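PDB 4YWZ: sensor protein kinase WalK from Staphylococcus aureus, which is an essential histidine kinase that probably senses extracellular signals through its Cache-type receptor domain and relays them to its partner regulator WalR. Local coordinates for residues A[65-71]-A[83-87]. The protein carries 1 engineered substitution. Numbering follows the deposited sequence.
Sequences IDKDQII and INQKA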
loop_
_atom_site.group_PDB
_atom_site.type_symbol
_atom_site.label_atom_id
_atom_site.label_comp_id
_atom_site.label_asym_id
_atom_site.label_seq_id
_atom_site.Cartn_x
_atom_site.Cartn_y
_atom_site.Cartn_z
ATOM N N ILE A 65 -21.427 -9.997 7.844
ATOM C CA ILE A 65 -22.027 -11.264 8.217
ATOM C C ILE A 65 -22.620 -11.115 9.630
ATOM O O ILE A 65 -21.944 -10.619 10.564
ATOM C CB ILE A 65 -21.017 -12.421 8.159
ATOM C CG1 ILE A 65 -20.494 -12.554 6.715
ATOM C CG2 ILE A 65 -21.643 -13.699 8.709
ATOM C CD1 ILE A 65 -19.163 -13.173 6.707
ATOM N N ASP A 66 -23.874 -11.509 9.798
ATOM C CA ASP A 66 -24.500 -11.247 11.082
ATOM C C ASP A 66 -24.164 -12.346 12.074
ATOM O O ASP A 66 -23.468 -13.307 11.786
ATOM C CB ASP A 66 -26.069 -10.987 10.980
ATOM C CG ASP A 66 -26.863 -12.228 10.666
ATOM O OD1 ASP A 66 -26.404 -13.334 10.807
ATOM O OD2 ASP A 66 -28.071 -12.091 10.314
ATOM N N LYS A 67 -24.735 -12.216 13.293
ATOM C CA LYS A 67 -24.545 -13.220 14.375
ATOM C C LYS A 67 -24.864 -14.646 14.082
ATOM O O LYS A 67 -24.265 -15.572 14.610
ATOM C CB LYS A 67 -25.480 -12.869 15.565
ATOM C CG LYS A 67 -24.994 -11.793 16.449
ATOM C CD LYS A 67 -25.691 -11.928 17.808
ATOM C CE LYS A 67 -24.904 -12.813 18.780
ATOM N NZ LYS A 67 -23.703 -12.139 19.428
ATOM N N ASP A 68 -25.845 -14.836 13.232
ATOM C CA ASP A 68 -26.232 -16.140 12.815
ATOM C C ASP A 68 -25.559 -16.609 11.552
ATOM O O ASP A 68 -25.983 -17.550 10.903
ATOM C CB ASP A 68 -27.777 -16.151 12.573
ATOM C CG ASP A 68 -28.576 -15.781 13.821
ATOM O OD1 ASP A 68 -28.194 -16.141 14.920
ATOM O OD2 ASP A 68 -29.542 -15.047 13.699
ATOM N N GLN A 69 -24.444 -15.941 11.139
ATOM C CA GLN A 69 -23.645 -16.323 10.003
ATOM C C GLN A 69 -24.283 -16.067 8.658
ATOM O O GLN A 69 -23.845 -16.580 7.612
ATOM C CB GLN A 69 -23.130 -17.751 10.142
ATOM C CG GLN A 69 -22.372 -17.906 11.418
ATOM C CD GLN A 69 -22.036 -19.323 11.660
ATOM O OE1 GLN A 69 -21.293 -19.971 10.843
ATOM N NE2 GLN A 69 -22.437 -19.798 12.863
ATOM N N ILE A 70 -25.281 -15.200 8.615
ATOM C CA ILE A 70 -25.899 -14.868 7.344
ATOM C C ILE A 70 -25.182 -13.701 6.708
ATOM O O ILE A 70 -24.875 -12.694 7.392
ATOM C CB ILE A 70 -27.366 -14.430 7.608
ATOM C CG1 ILE A 70 -28.182 -15.549 8.284
ATOM C CG2 ILE A 70 -28.018 -14.008 6.297
ATOM C CD1 ILE A 70 -28.201 -16.791 7.477
ATOM N N ILE A 71 -24.846 -13.858 5.427
ATOM C CA ILE A 71 -24.239 -12.805 4.643
ATOM C C ILE A 71 -25.271 -11.730 4.387
ATOM O O ILE A 71 -26.264 -11.960 3.684
ATOM C CB ILE A 71 -23.611 -13.317 3.381
ATOM C CG1 ILE A 71 -22.503 -14.311 3.716
ATOM C CG2 ILE A 71 -22.998 -12.179 2.577
ATOM C CD1 ILE A 71 -22.056 -15.224 2.599
ATOM N N ILE A 83 -25.900 -13.019 -0.780
ATOM C CA ILE A 83 -26.696 -12.300 0.235
ATOM C C ILE A 83 -27.797 -13.249 0.741
ATOM O O ILE A 83 -28.463 -13.946 -0.062
ATOM C CB ILE A 83 -27.257 -10.967 -0.331
ATOM C CG1 ILE A 83 -26.088 -10.034 -0.698
ATOM C CG2 ILE A 83 -28.215 -10.299 0.642
ATOM C CD1 ILE A 83 -26.478 -9.016 -1.729
ATOM N N ASN A 84 -27.989 -13.275 2.046
ATOM C CA ASN A 84 -28.901 -14.123 2.767
ATOM C C ASN A 84 -28.548 -15.623 2.872
ATOM O O ASN A 84 -29.299 -16.384 3.473
ATOM C CB ASN A 84 -30.319 -13.970 2.189
ATOM C CG ASN A 84 -30.855 -12.587 2.440
ATOM O OD1 ASN A 84 -30.661 -12.030 3.503
ATOM N ND2 ASN A 84 -31.434 -11.997 1.443
ATOM N N GLN A 85 -27.423 -16.024 2.335
ATOM C CA GLN A 85 -26.901 -17.353 2.543
ATOM C C GLN A 85 -26.042 -17.400 3.787
ATOM O O GLN A 85 -25.474 -16.410 4.199
ATOM C CB GLN A 85 -26.121 -17.776 1.313
ATOM C CG GLN A 85 -27.010 -17.701 0.079
ATOM C CD GLN A 85 -26.489 -18.277 -1.220
ATOM O OE1 GLN A 85 -25.363 -18.031 -1.656
ATOM N NE2 GLN A 85 -27.377 -18.980 -1.909
ATOM N N LYS A 86 -25.944 -18.596 4.384
ATOM C CA LYS A 86 -24.977 -18.859 5.397
ATOM C C LYS A 86 -23.558 -18.790 4.853
ATOM O O LYS A 86 -23.254 -19.306 3.790
ATOM C CB LYS A 86 -25.199 -20.292 5.963
ATOM C CG LYS A 86 -26.481 -20.453 6.787
ATOM C CD LYS A 86 -26.357 -20.005 8.220
ATOM C CE LYS A 86 -27.755 -19.937 8.837
ATOM N NZ LYS A 86 -27.669 -19.842 10.332
ATOM N N ALA A 87 -22.661 -18.167 5.630
ATOM C CA ALA A 87 -21.248 -18.044 5.223
ATOM C C ALA A 87 -20.545 -19.387 5.236
ATOM O O ALA A 87 -19.655 -19.595 4.393
ATOM C CB ALA A 87 -20.525 -17.098 6.157
#
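A tight β-hairpin in the Cache-type receptor domain, a type I turn D66–Q69 with a G1 bulge, packs against the loop before helix 90-98. Q69 has the left-handed backbone (phi 72°) that the bulge position calls for. D66 suits the turn's first position because its short carboxylate folds over the turn: OD1 accepts I70 N at 3.1 Å and, weakly, D68 N.

Beyond the turn, backbone bonds join the two segments. A87 N donates to Q69 O (2.8 Å) and I71 N to Q85 O (2.9 Å), flanking I70 and K86 as a single antiparallel, non-hydrogen-bonded bridge. N84 N then donates to I71 O (2.7 Å), so residues 83-87, though no regular strand, run beside the start of edge strand 71-74.

Apolar contacts lie beneath. A87 is small enough to let its CB rest 4.2 Å from both I65 CD1 and I71 CG1, while I65 also packs on V92 of helix 90-98. The amide of Q69 turns to that helix, where OE1 bonds Q93.

On the exposed side, a long, flexible lysine is apt: K86 passes its CE 3.5 Å from I70 CD1, and its NZ ends in a 2.9 Å hydrogen bond to D68 O.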